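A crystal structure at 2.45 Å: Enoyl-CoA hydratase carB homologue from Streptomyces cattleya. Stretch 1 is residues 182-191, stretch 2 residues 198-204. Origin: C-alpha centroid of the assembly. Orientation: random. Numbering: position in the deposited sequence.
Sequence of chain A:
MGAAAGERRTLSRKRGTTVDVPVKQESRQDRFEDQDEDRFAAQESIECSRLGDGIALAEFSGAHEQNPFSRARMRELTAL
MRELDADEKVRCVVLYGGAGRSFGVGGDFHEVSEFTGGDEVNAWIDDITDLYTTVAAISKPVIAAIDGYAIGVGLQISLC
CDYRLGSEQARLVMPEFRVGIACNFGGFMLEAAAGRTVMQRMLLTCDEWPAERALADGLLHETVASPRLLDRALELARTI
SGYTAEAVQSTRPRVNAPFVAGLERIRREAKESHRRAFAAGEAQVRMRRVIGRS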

ATOM      1  N   ALA A 182     -13.052 -15.565  12.179  1.00 53.64           N
ATOM      2  CA  ALA A 182     -11.790 -15.197  11.528  1.00 52.79           C
ATOM      3  C   ALA A 182     -11.948 -14.113  10.429  1.00 56.54           C
ATOM      4  O   ALA A 182     -13.063 -13.845   9.972  1.00 55.79           O
ATOM      5  N   CYS A 183     -10.837 -13.457  10.042  1.00 54.21           N
ATOM      6  CA  CYS A 183     -10.898 -12.402   9.032  1.00 54.47           C
ATOM      7  C   CYS A 183      -9.715 -12.421   8.048  1.00 56.06           C
ATOM      8  O   CYS A 183      -9.062 -11.398   7.816  1.00 56.40           O
ATOM      9  N   ASN A 184      -9.486 -13.589   7.431  1.00 51.13           N
ATOM     10  CA  ASN A 184      -8.423 -13.819   6.450  1.00 50.15           C
ATOM     11  C   ASN A 184      -8.625 -12.965   5.213  1.00 52.29           C
ATOM     12  O   ASN A 184      -7.693 -12.293   4.774  1.00 53.17           O
ATOM     13  N   PHE A 185      -9.841 -12.997   4.657  1.00 47.58           N
ATOM     14  CA  PHE A 185     -10.227 -12.243   3.474  1.00 46.97           C
ATOM     15  C   PHE A 185     -10.254 -10.748   3.755  1.00 49.96           C
ATOM     16  O   PHE A 185      -9.676  -9.978   2.989  1.00 49.73           O
ATOM     17  N   GLY A 186     -10.869 -10.365   4.870  1.00 46.23           N
ATOM     18  CA  GLY A 186     -10.963  -8.975   5.294  1.00 46.48           C
ATOM     19  C   GLY A 186      -9.606  -8.336   5.472  1.00 51.53           C
ATOM     20  O   GLY A 186      -9.379  -7.230   4.982  1.00 52.56           O
ATOM     21  N   GLY A 187      -8.699  -9.064   6.119  1.00 48.03           N
ATOM     22  CA  GLY A 187      -7.322  -8.650   6.343  1.00 47.87           C
ATOM     23  C   GLY A 187      -6.590  -8.433   5.037  1.00 52.23           C
ATOM     24  O   GLY A 187      -5.994  -7.372   4.836  1.00 52.46           O
ATOM     25  N   PHE A 188      -6.679  -9.410   4.110  1.00 48.45           N
ATOM     26  CA  PHE A 188      -6.052  -9.289   2.789  1.00 47.60           C
ATOM     27  C   PHE A 188      -6.618  -8.125   1.953  1.00 53.48           C
ATOM     28  O   PHE A 188      -5.849  -7.318   1.417  1.00 54.07           O
ATOM     29  N   MET A 189      -7.951  -8.057   1.827  1.00 50.86           N
ATOM     30  CA  MET A 189      -8.651  -7.067   1.009  1.00 51.30           C
ATOM     31  C   MET A 189      -8.501  -5.626   1.503  1.00 54.05           C
ATOM     32  O   MET A 189      -8.379  -4.720   0.673  1.00 53.65           O
ATOM     33  N   LEU A 190      -8.502  -5.407   2.835  1.00 49.44           N
ATOM     34  CA  LEU A 190      -8.357  -4.061   3.402  1.00 48.53           C
ATOM     35  C   LEU A 190      -6.932  -3.529   3.227  1.00 52.11           C
ATOM     36  O   LEU A 190      -6.725  -2.315   3.099  1.00 50.37           O
ATOM     37  N   GLU A 191      -5.954  -4.446   3.237  1.00 50.48           N
ATOM     38  CA  GLU A 191      -4.544  -4.126   3.047  1.00 50.82           C
ATOM     39  C   GLU A 191      -4.351  -3.615   1.620  1.00 53.12           C
ATOM     40  O   GLU A 191      -3.781  -2.541   1.436  1.00 53.10           O
ATOM     41  N   VAL A 198      -4.475   0.945   8.139  1.00 42.38           N
ATOM     42  CA  VAL A 198      -5.932   1.066   8.157  1.00 42.16           C
ATOM     43  C   VAL A 198      -6.559  -0.309   8.357  1.00 44.86           C
ATOM     44  O   VAL A 198      -7.441  -0.451   9.201  1.00 44.26           O
ATOM     45  N   MET A 199      -6.043  -1.328   7.663  1.00 40.75           N
ATOM     46  CA  MET A 199      -6.510  -2.700   7.829  1.00 40.44           C
ATOM     47  C   MET A 199      -6.456  -3.103   9.319  1.00 44.93           C
ATOM     48  O   MET A 199      -7.465  -3.544   9.883  1.00 45.14           O
ATOM     49  N   GLN A 200      -5.274  -2.921   9.945  1.00 41.11           N
ATOM     50  CA  GLN A 200      -4.991  -3.272  11.342  1.00 39.68           C
ATOM     51  C   GLN A 200      -5.849  -2.502  12.314  1.00 44.24           C
ATOM     52  O   GLN A 200      -6.346  -3.087  13.274  1.00 44.20           O
ATOM     53  N   ARG A 201      -6.068  -1.209  12.044  1.00 41.83           N
ATOM     54  CA  ARG A 201      -6.920  -0.361  12.871  1.00 42.67           C
ATOM     55  C   ARG A 201      -8.368  -0.896  12.813  1.00 49.18           C
ATOM     56  O   ARG A 201      -8.999  -1.051  13.856  1.00 49.95           O
ATOM     57  N   MET A 202      -8.854  -1.247  11.608  1.00 45.95           N
ATOM     58  CA  MET A 202     -10.206  -1.767  11.396  1.00 46.37           C
ATOM     59  C   MET A 202     -10.466  -3.118  12.048  1.00 50.74           C
ATOM     60  O   MET A 202     -11.473  -3.258  12.739  1.00 50.52           O
ATOM     61  N   LEU A 203      -9.573  -4.104  11.839  1.00 47.55           N
ATOM     62  CA  LEU A 203      -9.723  -5.454  12.405  1.00 47.58           C
ATOM     63  C   LEU A 203      -9.657  -5.481  13.918  1.00 51.08           C
ATOM     64  O   LEU A 203     -10.448  -6.187  14.544  1.00 51.92           O
ATOM     65  N   LEU A 204      -8.718  -4.723  14.509  1.00 47.19           N
ATOM     66  CA  LEU A 204      -8.467  -4.737  15.951  1.00 46.38           C
ATOM     67  C   LEU A 204      -9.387  -3.863  16.791  1.00 51.53           C
ATOM     68  O   LEU A 204      -9.594  -4.194  17.962  1.00 53.15           O
TER

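Two helices of one chain, 184-191 and 198-204, run nearly antiparallel at 148°, their axes 8.8 Å apart at closest approach. The backbones come nearest where the CA atoms of Leu190 and Met199 lie 5.0 Å apart. The contact works by shape: no hydrogen bond crosses it.

The hollow is at Gly187. Over Gly187, Leu203 CD1 lies 4.0 Å from Gly187 CA, with Leu203 at chi1 m and an off-well chi2, and Met199 reaches the backbone itself, its CG 3.2 Å from Gly187 O. An ideal CB on Gly187 would sit 3.7 Å from Leu203 CD1 and be crowded by Cys183 O at 3.1 Å, so the tightness there comes chiefly from its own stretch, just ahead of the helix. Gly186 follows the same rule more sharply: a CB would lie 2.1 Å from Cys183 SG.

Met199 is the bump from the second helix. It points toward the first with chi1 t, chi2 off-well near -91° and chi3 m. Its CG also packs 3.7 Å from Leu190 CB, while its CE lies 3.8 Å from Glu191 OE2, a contact between a methyl and a carboxylate oxygen rather than a polar pairing.

Leu190 returns the gesture. In its m,t rotamer it points toward the second helix, and its CD2 and CD1 both lie against Met202, 3.8 and 3.9 Å from Met202 SD; Leu190 CD1 also meets Leu203 CD2 at 3.9 Å. Met202, in m,t,p, also starts toward the first helix.

Cys183, the N-cap residue, closes the far end. Its t rotamer sets SG 3.7 Å from Leu203 CD2, so that this methyl touches both Cys183 SG and Leu190 CD1, while Leu203 CD1, over Gly187, is itself near Cys183 SG at 4.1 Å. Asn184, Phe188 and Gln200 start away from the contact.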

ATOM      1  CB  ALA A 182     -11.105 -16.432  10.976  1.00 52.97           C
ATOM      2  CB  CYS A 183     -11.076 -11.036   9.685  1.00 55.72           C
ATOM      3  SG  CYS A 183     -11.703  -9.769   8.557  1.00 60.11           S
ATOM      4  CB  ASN A 184      -8.357 -15.305   6.058  1.00 49.07           C
ATOM      5  CG  ASN A 184      -8.250 -16.235   7.233  1.00 64.85           C
ATOM      6  OD1 ASN A 184      -9.199 -16.399   8.006  1.00 61.74           O
ATOM      7  ND2 ASN A 184      -7.094 -16.849   7.396  1.00 53.93           N
ATOM      8  CB  PHE A 185     -11.576 -12.735   2.949  1.00 48.63           C
ATOM      9  CG  PHE A 185     -11.480 -13.966   2.086  1.00 50.10           C
ATOM     10  CD1 PHE A 185     -12.002 -15.181   2.519  1.00 52.64           C
ATOM     11  CD2 PHE A 185     -10.857 -13.917   0.842  1.00 51.51           C
ATOM     12  CE1 PHE A 185     -11.917 -16.325   1.715  1.00 53.33           C
ATOM     13  CE2 PHE A 185     -10.776 -15.057   0.039  1.00 54.01           C
ATOM     14  CZ  PHE A 185     -11.295 -16.258   0.484  1.00 51.90           C
ATOM     15  CB  PHE A 188      -6.138 -10.610   2.005  1.00 48.82           C
ATOM     16  CG  PHE A 188      -5.548 -10.482   0.622  1.00 50.00           C
ATOM     17  CD1 PHE A 188      -4.172 -10.538   0.428  1.00 52.32           C
ATOM     18  CD2 PHE A 188      -6.361 -10.237  -0.479  1.00 51.19           C
ATOM     19  CE1 PHE A 188      -3.621 -10.352  -0.836  1.00 52.45           C
ATOM     20  CE2 PHE A 188      -5.807 -10.056  -1.744  1.00 53.50           C
ATOM     21  CZ  PHE A 188      -4.440 -10.096  -1.910  1.00 51.41           C
ATOM     22  CB  MET A 189     -10.132  -7.446   0.838  1.00 54.25           C
ATOM     23  CG  MET A 189     -10.373  -8.386  -0.338  1.00 58.98           C
ATOM     24  SD  MET A 189     -12.051  -9.080  -0.475  1.00 63.83           S
ATOM     25  CE  MET A 189     -11.892 -10.370   0.559  1.00 60.53           C
ATOM     26  CB  LEU A 190      -8.728  -4.047   4.885  1.00 48.12           C
ATOM     27  CG  LEU A 190     -10.197  -4.094   5.288  1.00 51.28           C
ATOM     28  CD1 LEU A 190     -10.298  -4.156   6.792  1.00 50.59           C
ATOM     29  CD2 LEU A 190     -10.947  -2.867   4.797  1.00 52.41           C
ATOM     30  CB  GLU A 191      -3.674  -5.355   3.324  1.00 52.48           C
ATOM     31  CG  GLU A 191      -2.184  -5.081   3.214  1.00 65.46           C
ATOM     32  CD  GLU A 191      -1.296  -5.908   4.124  1.00 94.56           C
ATOM     33  OE1 GLU A 191      -0.180  -5.434   4.428  1.00102.13           O
ATOM     34  OE2 GLU A 191      -1.706  -7.019   4.535  1.00 91.37           O
ATOM     35  CB  VAL A 198      -6.498   1.844   6.941  1.00 45.80           C
ATOM     36  CG1 VAL A 198      -8.028   1.790   6.903  1.00 45.50           C
ATOM     37  CG2 VAL A 198      -6.029   3.299   6.982  1.00 45.07           C
ATOM     38  CB  MET A 199      -5.649  -3.647   6.978  1.00 42.52           C
ATOM     39  CG  MET A 199      -6.034  -5.123   7.106  1.00 46.02           C
ATOM     40  SD  MET A 199      -5.154  -6.041   8.400  1.00 50.50           S
ATOM     41  CE  MET A 199      -3.434  -6.014   7.751  1.00 45.79           C
ATOM     42  CB  GLN A 200      -3.516  -3.082  11.650  1.00 39.96           C
ATOM     43  CG  GLN A 200      -2.647  -4.193  11.069  1.00 38.48           C
ATOM     44  CD  GLN A 200      -1.178  -3.835  10.971  1.00 50.58           C
ATOM     45  OE1 GLN A 200      -0.770  -2.665  10.917  1.00 48.52           O
ATOM     46  NE2 GLN A 200      -0.348  -4.843  10.880  1.00 38.70           N
ATOM     47  CB  ARG A 201      -6.871   1.094  12.384  1.00 41.67           C
ATOM     48  CG  ARG A 201      -5.594   1.853  12.709  1.00 47.65           C
ATOM     49  CD  ARG A 201      -5.600   3.243  12.085  1.00 56.41           C
ATOM     50  NE  ARG A 201      -6.730   4.055  12.560  1.00 65.96           N
ATOM     51  CZ  ARG A 201      -7.327   5.017  11.854  1.00 76.11           C
ATOM     52  NH1 ARG A 201      -6.906   5.312  10.630  1.00 63.92           N
ATOM     53  NH2 ARG A 201      -8.352   5.687  12.369  1.00 58.18           N
ATOM     54  CB  MET A 202     -10.557  -1.812   9.909  1.00 48.85           C
ATOM     55  CG  MET A 202     -10.872  -0.471   9.342  1.00 52.95           C
ATOM     56  SD  MET A 202     -11.617  -0.602   7.717  1.00 58.41           S
ATOM     57  CE  MET A 202     -13.385  -0.717   8.166  1.00 54.38           C
ATOM     58  CB  LEU A 203      -8.671  -6.456  11.853  1.00 47.81           C
ATOM     59  CG  LEU A 203      -8.663  -6.885  10.361  1.00 52.12           C
ATOM     60  CD1 LEU A 203      -8.221  -8.333  10.222  1.00 51.66           C
ATOM     61  CD2 LEU A 203     -10.008  -6.694   9.674  1.00 54.50           C
ATOM     62  CB  LEU A 204      -6.997  -4.407  16.256  1.00 45.82           C
ATOM     63  CG  LEU A 204      -5.943  -5.341  15.650  1.00 48.79           C
ATOM     64  CD1 LEU A 204      -4.549  -4.819  15.928  1.00 48.79           C
ATOM     65  CD2 LEU A 204      -6.111  -6.793  16.105  1.00 47.60           C
TER